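Local coordinates for bromo domain containing protein (Cryptosporidium parvum, PDB 5U9N) that probably recognises acetylated lysines through its second bromodomain, the part present here, whose pocket holds the inhibitor bromosporine, at residues K62-K67 against H97-L102; N18-E23 against C55-I60; L105-C110 against Q129-F134. One frame throughout, in Å; residues are numbered along the deposited sequence.

Contact 1: K62-K67 against H97-L102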
loop_
_atom_site.group_PDB
_atom_site.type_symbol
_atom_site.label_atom_id
_atom_site.label_comp_id
_atom_site.label_asym_id
_atom_site.label_seq_id
_atom_site.Cartn_x
_atom_site.Cartn_y
_atom_site.Cartn_z
ATOM N N LYS A 62 8.404 -2.743 -6.715
ATOM C CA LYS A 62 9.632 -2.372 -7.420
ATOM C C LYS A 62 10.718 -1.851 -6.442
ATOM O O LYS A 62 11.897 -2.082 -6.682
ATOM C CB LYS A 62 9.340 -1.317 -8.501
ATOM C CG LYS A 62 8.640 -1.897 -9.733
ATOM C CD LYS A 62 8.302 -0.811 -10.763
ATOM C CE LYS A 62 7.693 -1.377 -12.023
ATOM N N ARG A 63 10.321 -1.164 -5.342
ATOM C CA ARG A 63 11.283 -0.710 -4.323
ATOM C C ARG A 63 11.871 -1.907 -3.509
ATOM O O ARG A 63 13.010 -1.818 -3.042
ATOM C CB ARG A 63 10.642 0.290 -3.363
ATOM C CG ARG A 63 10.443 1.685 -3.927
ATOM C CD ARG A 63 10.390 2.710 -2.813
ATOM N NE ARG A 63 9.656 3.910 -3.199
ATOM C CZ ARG A 63 9.564 5.010 -2.453
ATOM N NH1 ARG A 63 8.862 6.053 -2.881
ATOM N NH2 ARG A 63 10.179 5.076 -1.273
ATOM N N LEU A 64 11.086 -3.001 -3.309
ATOM C CA LEU A 64 11.582 -4.197 -2.594
ATOM C C LEU A 64 12.595 -4.969 -3.424
ATOM O O LEU A 64 13.469 -5.614 -2.861
ATOM C CB LEU A 64 10.426 -5.161 -2.251
ATOM C CG LEU A 64 9.555 -4.835 -1.077
ATOM C CD1 LEU A 64 8.303 -5.690 -1.108
ATOM C CD2 LEU A 64 10.296 -5.051 0.234
ATOM N N ASN A 65 12.409 -5.011 -4.750
ATOM C CA ASN A 65 13.294 -5.783 -5.632
ATOM C C ASN A 65 14.669 -5.099 -5.839
ATOM O O ASN A 65 15.590 -5.758 -6.331
ATOM C CB ASN A 65 12.628 -6.039 -6.996
ATOM C CG ASN A 65 11.636 -7.190 -6.965
ATOM O OD1 ASN A 65 10.601 -7.129 -6.295
ATOM N ND2 ASN A 65 11.955 -8.290 -7.641
ATOM N N ASN A 66 14.815 -3.794 -5.477
ATOM C CA ASN A 66 16.114 -3.087 -5.606
ATOM C C ASN A 66 17.192 -3.731 -4.682
ATOM O O ASN A 66 18.366 -3.799 -5.069
ATOM C CB ASN A 66 15.970 -1.566 -5.282
ATOM C CG ASN A 66 15.701 -0.685 -6.498
ATOM O OD1 ASN A 66 16.623 -0.118 -7.102
ATOM N ND2 ASN A 66 14.430 -0.509 -6.851
ATOM N N LYS A 67 16.775 -4.217 -3.470
ATOM C CA LYS A 67 17.659 -4.879 -2.489
ATOM C C LYS A 67 18.937 -4.061 -2.236
ATOM O O LYS A 67 19.507 -4.124 -1.147
ATOM C CB LYS A 67 18.029 -6.297 -2.955
ATOM N N HIS A 97 10.156 -1.633 8.656
ATOM C CA HIS A 97 9.535 -0.442 9.243
ATOM C C HIS A 97 9.172 0.543 8.132
ATOM O O HIS A 97 8.093 1.115 8.160
ATOM C CB HIS A 97 10.478 0.210 10.278
ATOM C CG HIS A 97 10.950 -0.735 11.332
ATOM N ND1 HIS A 97 10.327 -0.805 12.562
ATOM C CD2 HIS A 97 11.959 -1.643 11.300
ATOM C CE1 HIS A 97 10.983 -1.734 13.244
ATOM N NE2 HIS A 97 11.962 -2.274 12.510
ATOM N N GLU A 98 10.053 0.707 7.132
ATOM C CA GLU A 98 9.735 1.549 5.977
ATOM C C GLU A 98 8.632 0.879 5.111
ATOM O O GLU A 98 7.761 1.571 4.597
ATOM C CB GLU A 98 10.992 1.845 5.123
ATOM C CG GLU A 98 10.647 2.548 3.814
ATOM C CD GLU A 98 11.742 3.380 3.190
ATOM O OE1 GLU A 98 11.408 4.402 2.547
ATOM O OE2 GLU A 98 12.927 2.987 3.295
ATOM N N PHE A 99 8.685 -0.456 4.934
ATOM C CA PHE A 99 7.652 -1.144 4.173
ATOM C C PHE A 99 6.296 -0.911 4.831
ATOM O O PHE A 99 5.319 -0.599 4.131
ATOM C CB PHE A 99 7.939 -2.661 4.077
ATOM C CG PHE A 99 6.871 -3.435 3.348
ATOM C CD1 PHE A 99 6.858 -3.498 1.968
ATOM C CD2 PHE A 99 5.837 -4.032 4.038
ATOM C CE1 PHE A 99 5.841 -4.175 1.296
ATOM C CE2 PHE A 99 4.858 -4.758 3.364
ATOM C CZ PHE A 99 4.852 -4.794 1.999
ATOM N N GLU A 100 6.225 -1.060 6.174
ATOM C CA GLU A 100 4.975 -0.828 6.909
ATOM C C GLU A 100 4.449 0.599 6.651
ATOM O O GLU A 100 3.265 0.788 6.369
ATOM C CB GLU A 100 5.180 -1.046 8.401
ATOM C CG GLU A 100 3.887 -1.033 9.196
ATOM C CD GLU A 100 4.055 -1.051 10.700
ATOM O OE1 GLU A 100 5.095 -1.556 11.180
ATOM O OE2 GLU A 100 3.121 -0.597 11.401
ATOM N N ARG A 101 5.321 1.590 6.774
ATOM C CA ARG A 101 4.958 2.984 6.511
ATOM C C ARG A 101 4.351 3.175 5.102
ATOM O O ARG A 101 3.323 3.835 4.954
ATOM C CB ARG A 101 6.185 3.871 6.642
ATOM C CG ARG A 101 5.855 5.349 6.560
ATOM C CD ARG A 101 7.066 6.226 6.785
ATOM N NE ARG A 101 7.884 6.331 5.587
ATOM C CZ ARG A 101 7.550 7.031 4.500
ATOM N NH1 ARG A 101 8.372 7.082 3.458
ATOM N NH2 ARG A 101 6.386 7.677 4.443
ATOM N N LEU A 102 5.011 2.628 4.080
ATOM C CA LEU A 102 4.617 2.838 2.698
ATOM C C LEU A 102 3.272 2.183 2.404
ATOM O O LEU A 102 2.427 2.791 1.756
ATOM C CB LEU A 102 5.704 2.304 1.740
ATOM C CG LEU A 102 7.007 3.159 1.629
ATOM C CD1 LEU A 102 8.028 2.479 0.667
ATOM C CD2 LEU A 102 6.711 4.591 1.139
HETATM O O HOH W 1 12.000 3.510 -0.023
#

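Contact 2: N18-E23 against C55-I60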
loop_
_atom_site.group_PDB
_atom_site.type_symbol
_atom_site.label_atom_id
_atom_site.label_comp_id
_atom_site.label_asym_id
_atom_site.label_seq_id
_atom_site.Cartn_x
_atom_site.Cartn_y
_atom_site.Cartn_z
ATOM N N ASN A 18 1.196 -9.377 -1.937
ATOM C CA ASN A 18 0.434 -10.214 -2.862
ATOM C C ASN A 18 -0.904 -10.665 -2.266
ATOM O O ASN A 18 -1.844 -10.899 -3.019
ATOM C CB ASN A 18 1.252 -11.452 -3.282
ATOM C CG ASN A 18 2.267 -11.172 -4.366
ATOM O OD1 ASN A 18 2.211 -10.155 -5.062
ATOM N ND2 ASN A 18 3.172 -12.112 -4.584
ATOM N N LEU A 19 -0.986 -10.827 -0.938
ATOM C CA LEU A 19 -2.248 -11.175 -0.286
ATOM C C LEU A 19 -3.203 -9.954 -0.244
ATOM O O LEU A 19 -4.399 -10.135 -0.380
ATOM C CB LEU A 19 -2.016 -11.725 1.132
ATOM C CG LEU A 19 -1.450 -13.124 1.203
ATOM C CD1 LEU A 19 -0.907 -13.408 2.573
ATOM C CD2 LEU A 19 -2.513 -14.174 0.838
ATOM N N LEU A 20 -2.683 -8.722 -0.116
ATOM C CA LEU A 20 -3.547 -7.528 -0.190
ATOM C C LEU A 20 -4.086 -7.294 -1.597
ATOM O O LEU A 20 -5.082 -6.589 -1.749
ATOM C CB LEU A 20 -2.792 -6.286 0.238
ATOM C CG LEU A 20 -2.418 -6.185 1.674
ATOM C CD1 LEU A 20 -1.553 -4.992 1.881
ATOM C CD2 LEU A 20 -3.653 -6.152 2.553
ATOM N N ARG A 21 -3.400 -7.822 -2.636
ATOM C CA ARG A 21 -3.870 -7.708 -4.023
ATOM C C ARG A 21 -5.117 -8.568 -4.261
ATOM O O ARG A 21 -5.841 -8.320 -5.209
ATOM C CB ARG A 21 -2.782 -8.111 -5.023
ATOM C CG ARG A 21 -1.686 -7.088 -5.192
ATOM C CD ARG A 21 -0.867 -7.387 -6.425
ATOM N NE ARG A 21 0.549 -7.620 -6.117
ATOM C CZ ARG A 21 1.547 -6.766 -6.357
ATOM N NH1 ARG A 21 1.300 -5.570 -6.887
ATOM N NH2 ARG A 21 2.793 -7.096 -6.063
ATOM N N LYS A 22 -5.374 -9.559 -3.409
ATOM C CA LYS A 22 -6.560 -10.398 -3.543
ATOM C C LYS A 22 -7.778 -9.796 -2.809
ATOM O O LYS A 22 -8.850 -10.381 -2.869
ATOM C CB LYS A 22 -6.264 -11.816 -3.008
ATOM C CG LYS A 22 -5.255 -12.582 -3.872
ATOM C CD LYS A 22 -4.880 -13.922 -3.266
ATOM C CE LYS A 22 -3.975 -14.724 -4.169
ATOM N N GLU A 23 -7.637 -8.614 -2.167
ATOM C CA GLU A 23 -8.750 -8.006 -1.423
ATOM C C GLU A 23 -9.696 -7.265 -2.352
ATOM O O GLU A 23 -9.356 -6.994 -3.498
ATOM C CB GLU A 23 -8.232 -7.052 -0.339
ATOM C CG GLU A 23 -7.569 -7.755 0.832
ATOM C CD GLU A 23 -8.496 -8.640 1.651
ATOM O OE1 GLU A 23 -9.430 -8.099 2.288
ATOM O OE2 GLU A 23 -8.251 -9.869 1.701
ATOM N N CYS A 55 1.547 6.897 -3.192
ATOM C CA CYS A 55 2.186 5.584 -3.183
ATOM C C CYS A 55 1.225 4.499 -3.723
ATOM O O CYS A 55 0.015 4.736 -3.837
ATOM C CB CYS A 55 2.678 5.237 -1.780
ATOM S SG CYS A 55 3.912 3.915 -1.744
ATOM N N ASP A 56 1.765 3.297 -4.042
ATOM C CA ASP A 56 0.947 2.187 -4.570
ATOM C C ASP A 56 1.735 0.884 -4.559
ATOM O O ASP A 56 2.936 0.896 -4.324
ATOM C CB ASP A 56 0.448 2.498 -5.985
ATOM C CG ASP A 56 1.493 3.164 -6.837
ATOM O OD1 ASP A 56 2.344 2.442 -7.394
ATOM O OD2 ASP A 56 1.543 4.417 -6.845
ATOM N N TYR A 57 1.044 -0.241 -4.788
ATOM C CA TYR A 57 1.623 -1.584 -4.660
ATOM C C TYR A 57 2.731 -1.841 -5.639
ATOM O O TYR A 57 3.735 -2.434 -5.258
ATOM C CB TYR A 57 0.549 -2.680 -4.851
ATOM C CG TYR A 57 -0.588 -2.691 -3.843
ATOM C CD1 TYR A 57 -0.405 -2.214 -2.541
ATOM C CD2 TYR A 57 -1.810 -3.274 -4.150
ATOM C CE1 TYR A 57 -1.425 -2.291 -1.592
ATOM C CE2 TYR A 57 -2.834 -3.354 -3.213
ATOM C CZ TYR A 57 -2.641 -2.862 -1.936
ATOM O OH TYR A 57 -3.657 -2.961 -1.016
ATOM N N ILE A 58 2.545 -1.484 -6.905
ATOM C CA ILE A 58 3.574 -1.760 -7.919
ATOM C C ILE A 58 4.843 -0.941 -7.603
ATOM O O ILE A 58 5.948 -1.456 -7.774
ATOM C CB ILE A 58 3.040 -1.503 -9.365
ATOM C CG1 ILE A 58 3.977 -2.147 -10.418
ATOM C CG2 ILE A 58 2.862 -0.000 -9.665
ATOM C CD1 ILE A 58 4.135 -3.722 -10.279
ATOM N N THR A 59 4.679 0.293 -7.060
ATOM C CA THR A 59 5.815 1.151 -6.668
ATOM C C THR A 59 6.550 0.539 -5.453
ATOM O O THR A 59 7.763 0.558 -5.417
ATOM C CB THR A 59 5.339 2.582 -6.369
ATOM O OG1 THR A 59 4.889 3.173 -7.572
ATOM C CG2 THR A 59 6.435 3.449 -5.786
ATOM N N ILE A 60 5.814 -0.012 -4.490
ATOM C CA ILE A 60 6.421 -0.670 -3.325
ATOM C C ILE A 60 7.141 -1.947 -3.779
ATOM O O ILE A 60 8.273 -2.189 -3.352
ATOM C CB ILE A 60 5.365 -0.977 -2.229
ATOM C CG1 ILE A 60 4.838 0.316 -1.611
ATOM C CG2 ILE A 60 5.967 -1.870 -1.146
ATOM C CD1 ILE A 60 3.639 0.107 -0.616
HETATM O O HOH W 2 -6.081 -4.080 -1.497
#

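Contact 3: L105-C110 against Q129-F134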
loop_
_atom_site.group_PDB
_atom_site.type_symbol
_atom_site.label_atom_id
_atom_site.label_comp_id
_atom_site.label_asym_id
_atom_site.label_seq_id
_atom_site.Cartn_x
_atom_site.Cartn_y
_atom_site.Cartn_z
ATOM N N LEU A 105 0.625 4.219 4.145
ATOM C CA LEU A 105 0.521 5.513 3.440
ATOM C C LEU A 105 -0.523 5.446 2.298
ATOM O O LEU A 105 -1.230 6.417 2.060
ATOM C CB LEU A 105 1.911 5.903 2.871
ATOM C CG LEU A 105 2.004 7.168 2.050
ATOM C CD1 LEU A 105 1.727 8.389 2.892
ATOM C CD2 LEU A 105 3.351 7.276 1.413
ATOM N N ILE A 106 -0.590 4.307 1.598
ATOM C CA ILE A 106 -1.550 4.044 0.516
ATOM C C ILE A 106 -2.977 4.172 1.048
ATOM O O ILE A 106 -3.817 4.772 0.407
ATOM C CB ILE A 106 -1.309 2.610 -0.078
ATOM C CG1 ILE A 106 0.020 2.549 -0.834
ATOM C CG2 ILE A 106 -2.461 2.167 -1.019
ATOM C CD1 ILE A 106 0.431 1.138 -1.265
ATOM N N PHE A 107 -3.261 3.546 2.176
ATOM C CA PHE A 107 -4.610 3.535 2.747
ATOM C C PHE A 107 -4.978 4.863 3.440
ATOM O O PHE A 107 -6.139 5.244 3.359
ATOM C CB PHE A 107 -4.763 2.359 3.726
ATOM C CG PHE A 107 -4.425 1.015 3.099
ATOM C CD1 PHE A 107 -4.851 0.701 1.811
ATOM C CD2 PHE A 107 -3.628 0.098 3.768
ATOM C CE1 PHE A 107 -4.489 -0.505 1.213
ATOM C CE2 PHE A 107 -3.245 -1.097 3.156
ATOM C CZ PHE A 107 -3.651 -1.374 1.871
ATOM N N SER A 108 -4.017 5.592 4.062
ATOM C CA SER A 108 -4.328 6.864 4.701
ATOM C C SER A 108 -4.516 7.960 3.679
ATOM O O SER A 108 -5.301 8.880 3.916
ATOM C CB SER A 108 -3.242 7.261 5.700
ATOM O OG SER A 108 -1.975 7.458 5.101
ATOM N N ASN A 109 -3.791 7.902 2.548
ATOM C CA ASN A 109 -3.978 8.901 1.482
ATOM C C ASN A 109 -5.382 8.745 0.889
ATOM O O ASN A 109 -6.086 9.728 0.673
ATOM C CB ASN A 109 -2.927 8.727 0.373
ATOM C CG ASN A 109 -1.537 9.138 0.775
ATOM O OD1 ASN A 109 -1.321 9.766 1.812
ATOM N ND2 ASN A 109 -0.560 8.776 -0.038
ATOM N N CYS A 110 -5.795 7.509 0.686
ATOM C CA CYS A 110 -7.110 7.209 0.158
ATOM C C CYS A 110 -8.198 7.642 1.141
ATOM O O CYS A 110 -9.221 8.158 0.723
ATOM C CB CYS A 110 -7.221 5.725 -0.169
ATOM S SG CYS A 110 -8.823 5.242 -0.831
ATOM N N GLN A 129 -10.601 -1.508 4.800
ATOM C CA GLN A 129 -10.612 -2.972 4.952
ATOM C C GLN A 129 -9.281 -3.583 4.561
ATOM O O GLN A 129 -8.910 -4.608 5.115
ATOM C CB GLN A 129 -11.738 -3.617 4.124
ATOM C CG GLN A 129 -13.129 -3.343 4.683
ATOM C CD GLN A 129 -14.206 -3.559 3.637
ATOM O OE1 GLN A 129 -14.055 -4.372 2.704
ATOM N NE2 GLN A 129 -15.327 -2.847 3.773
ATOM N N SER A 130 -8.576 -2.997 3.601
ATOM C CA SER A 130 -7.244 -3.491 3.238
ATOM C C SER A 130 -6.240 -3.136 4.336
ATOM O O SER A 130 -5.331 -3.913 4.589
ATOM C CB SER A 130 -6.795 -2.942 1.891
ATOM O OG SER A 130 -7.418 -3.668 0.847
ATOM N N LEU A 131 -6.417 -1.982 5.001
ATOM C CA LEU A 131 -5.602 -1.606 6.153
ATOM C C LEU A 131 -5.845 -2.590 7.304
ATOM O O LEU A 131 -4.910 -2.970 8.002
ATOM C CB LEU A 131 -5.938 -0.184 6.609
ATOM C CG LEU A 131 -5.304 0.252 7.948
ATOM C CD1 LEU A 131 -3.801 0.330 7.829
ATOM C CD2 LEU A 131 -5.844 1.576 8.391
ATOM N N ASN A 132 -7.102 -2.974 7.513
ATOM C CA ASN A 132 -7.455 -3.932 8.549
ATOM C C ASN A 132 -6.874 -5.313 8.210
ATOM O O ASN A 132 -6.311 -5.965 9.078
ATOM C CB ASN A 132 -8.969 -4.008 8.716
ATOM C CG ASN A 132 -9.579 -2.773 9.347
ATOM O OD1 ASN A 132 -8.923 -1.732 9.526
ATOM N ND2 ASN A 132 -10.872 -2.847 9.654
ATOM N N LYS A 133 -6.977 -5.736 6.941
ATOM C CA LYS A 133 -6.373 -6.987 6.485
ATOM C C LYS A 133 -4.845 -6.911 6.629
ATOM O O LYS A 133 -4.234 -7.881 7.036
ATOM C CB LYS A 133 -6.758 -7.271 5.021
ATOM C CG LYS A 133 -6.176 -8.599 4.452
ATOM C CD LYS A 133 -6.806 -9.840 5.092
ATOM C CE LYS A 133 -6.304 -11.114 4.440
ATOM N NZ LYS A 133 -6.958 -12.336 4.993
ATOM N N PHE A 134 -4.229 -5.771 6.277
ATOM C CA PHE A 134 -2.778 -5.620 6.404
ATOM C C PHE A 134 -2.333 -5.779 7.858
ATOM O O PHE A 134 -1.347 -6.473 8.122
ATOM C CB PHE A 134 -2.293 -4.266 5.866
ATOM C CG PHE A 134 -0.783 -4.102 5.969
ATOM C CD1 PHE A 134 0.074 -5.038 5.403
ATOM C CD2 PHE A 134 -0.228 -3.110 6.773
ATOM C CE1 PHE A 134 1.451 -4.956 5.594
ATOM C CE2 PHE A 134 1.157 -3.004 6.925
ATOM C CZ PHE A 134 1.987 -3.930 6.331
#

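Contact 1: K62-K67 against H97-L102
A water joins Arg63 to Glu98: NH2 of Arg63 donates to it at 2.7 Å, and the water gives a weak bond to OE1 of Glu98. The two side chains belong to helices 57-65 and 96-113 of the all-helical bromodomain bundle. At 4.1 Å, NH2 of Arg63 and OE1 of Glu98 are too far apart for a direct salt bridge; the guanidinium and carboxylate planes stand 84° apart. The water lies in the guanidinium plane, at its edge, whereas the CD2 methyl of Leu102 covers one face. Extended from CG to NE, the Arg63 chain carries its guanidinium toward helix 96-113, the water closing the remaining distance to Glu98, and NH2 of Arg63 comes 3.9 Å from CD1 of Leu102. Beneath this polar bridge the contact is apolar and buried. The side chains of Leu64 and Phe99 cross at about a right angle, and the Phe99 ring reaches across because its CG is anti to the backbone N (chi1 178°). Phe99 also packs on Ile60 of helix 57-65 and Cys13 of helix 9-20. One methyl meets the ring obliquely, CD1 of Leu64 lying 3.8 Å from CE1 of Phe99.

Contact 2: N18-E23 against C55-I60
Tyr57 projects from the first turn of helix 57-65 against Leu20 and Arg21. This is a junction within the helical bundle of the bromodomain. The tight part is buried: CB of Leu20 lies 3.7 Å from OH of Tyr57, the two side chains crossing at about a right angle. A water in the ring plane joins the same hydroxyl to the backbone, 2.7 Å from OH of Tyr57 and 2.7 Å from O of Leu20, so the phenol is held at its polar end as well as along its ring. On the more open side the Arg21 and Tyr57 side chains run past one another head to tail, with guanidinium and ring planes 83° apart. NH1 of Arg21 comes 3.6 Å from CB of Tyr57, an oblique approach rather than a stack. A bend at chi3 (-120°) turns the guanidinium back to Asn18, whose OD1 accepts from both NE and NH2 of Arg21, and salt bridges to Glu61 and Glu30 fix it further. Asp56 provides the N-cap of helix 57-65, its OD1 accepting from N of Thr59 at 3.2 Å and from OG1 of Thr59 at 2.7 Å. Around the junction, Tyr57 rests on Ile106 and Phe107 of helix 96-113, while Leu20 touches Phe134 of helix 122-139.

Contact 3: L105-C110 against Q129-F134
Helical segments 105-110 and 129-134 run roughly antiparallel, their axes 9.6 Å apart at closest approach and crossing at -155°. CA of Phe107 and CA of Leu131 are the nearest such pair, 6.2 Å apart. Phe107 carries most of the contact. Its ring lies against the backbone of the opposing helix: the carbonyl carbon of Ser130 and the amide N of Leu131 sit over one face, both offset toward the rim. With CG anti to its own carbonyl carbon (chi1 -55°), the phenylalanine directs CE1 to within 3.4 Å of CB of Ser130, while CD2 of Phe107 approaches CA of Leu131 at 3.5 Å. These helices, 96-113 and 122-139, are consecutive members of the bromodomain's left-handed four-helix bundle, and Phe107 occupies its interior, where Phe29 meets the ring edge-to-face. Leu131 crosses the phenylalanine at a slant, its CB 3.7 Å from CD2 of Phe107. Phe134 makes a smaller contribution; its CB approaches the Phe107 ring obliquely, and its own ring leads away to pack on Phe99 and Val103. One turn beyond Phe107, Cys110 touches bromosporine, and its backbone O accepts a hydrogen bond from ND2 of Asn114, another residue of the ligand pocket.

Contact 2 closes first along the chain, followed by contact 1 and then contact 3. Contacts 1 and 2 share helix 57-65 and have centres about 12 Å apart; contacts 1 and 3 share helix 96-113, with centres about 16 Å apart. Contacts 2 and 3 are the closest pair, at about 10 Å between centres. Together the three join helices 9-20, 57-65, 96-113 and 122-139 into one continuous core. OH of Tyr57 lies 3.3 Å from CZ of Phe107 where contacts 2 and 3 meet, and C of Leu102 lies 3.7 Å from CD1 of Ile60 between contacts 1 and 2. Segment 105-110 also carries Cys110, so the packed helix 96-113 runs from this core to the bromosporine pocket.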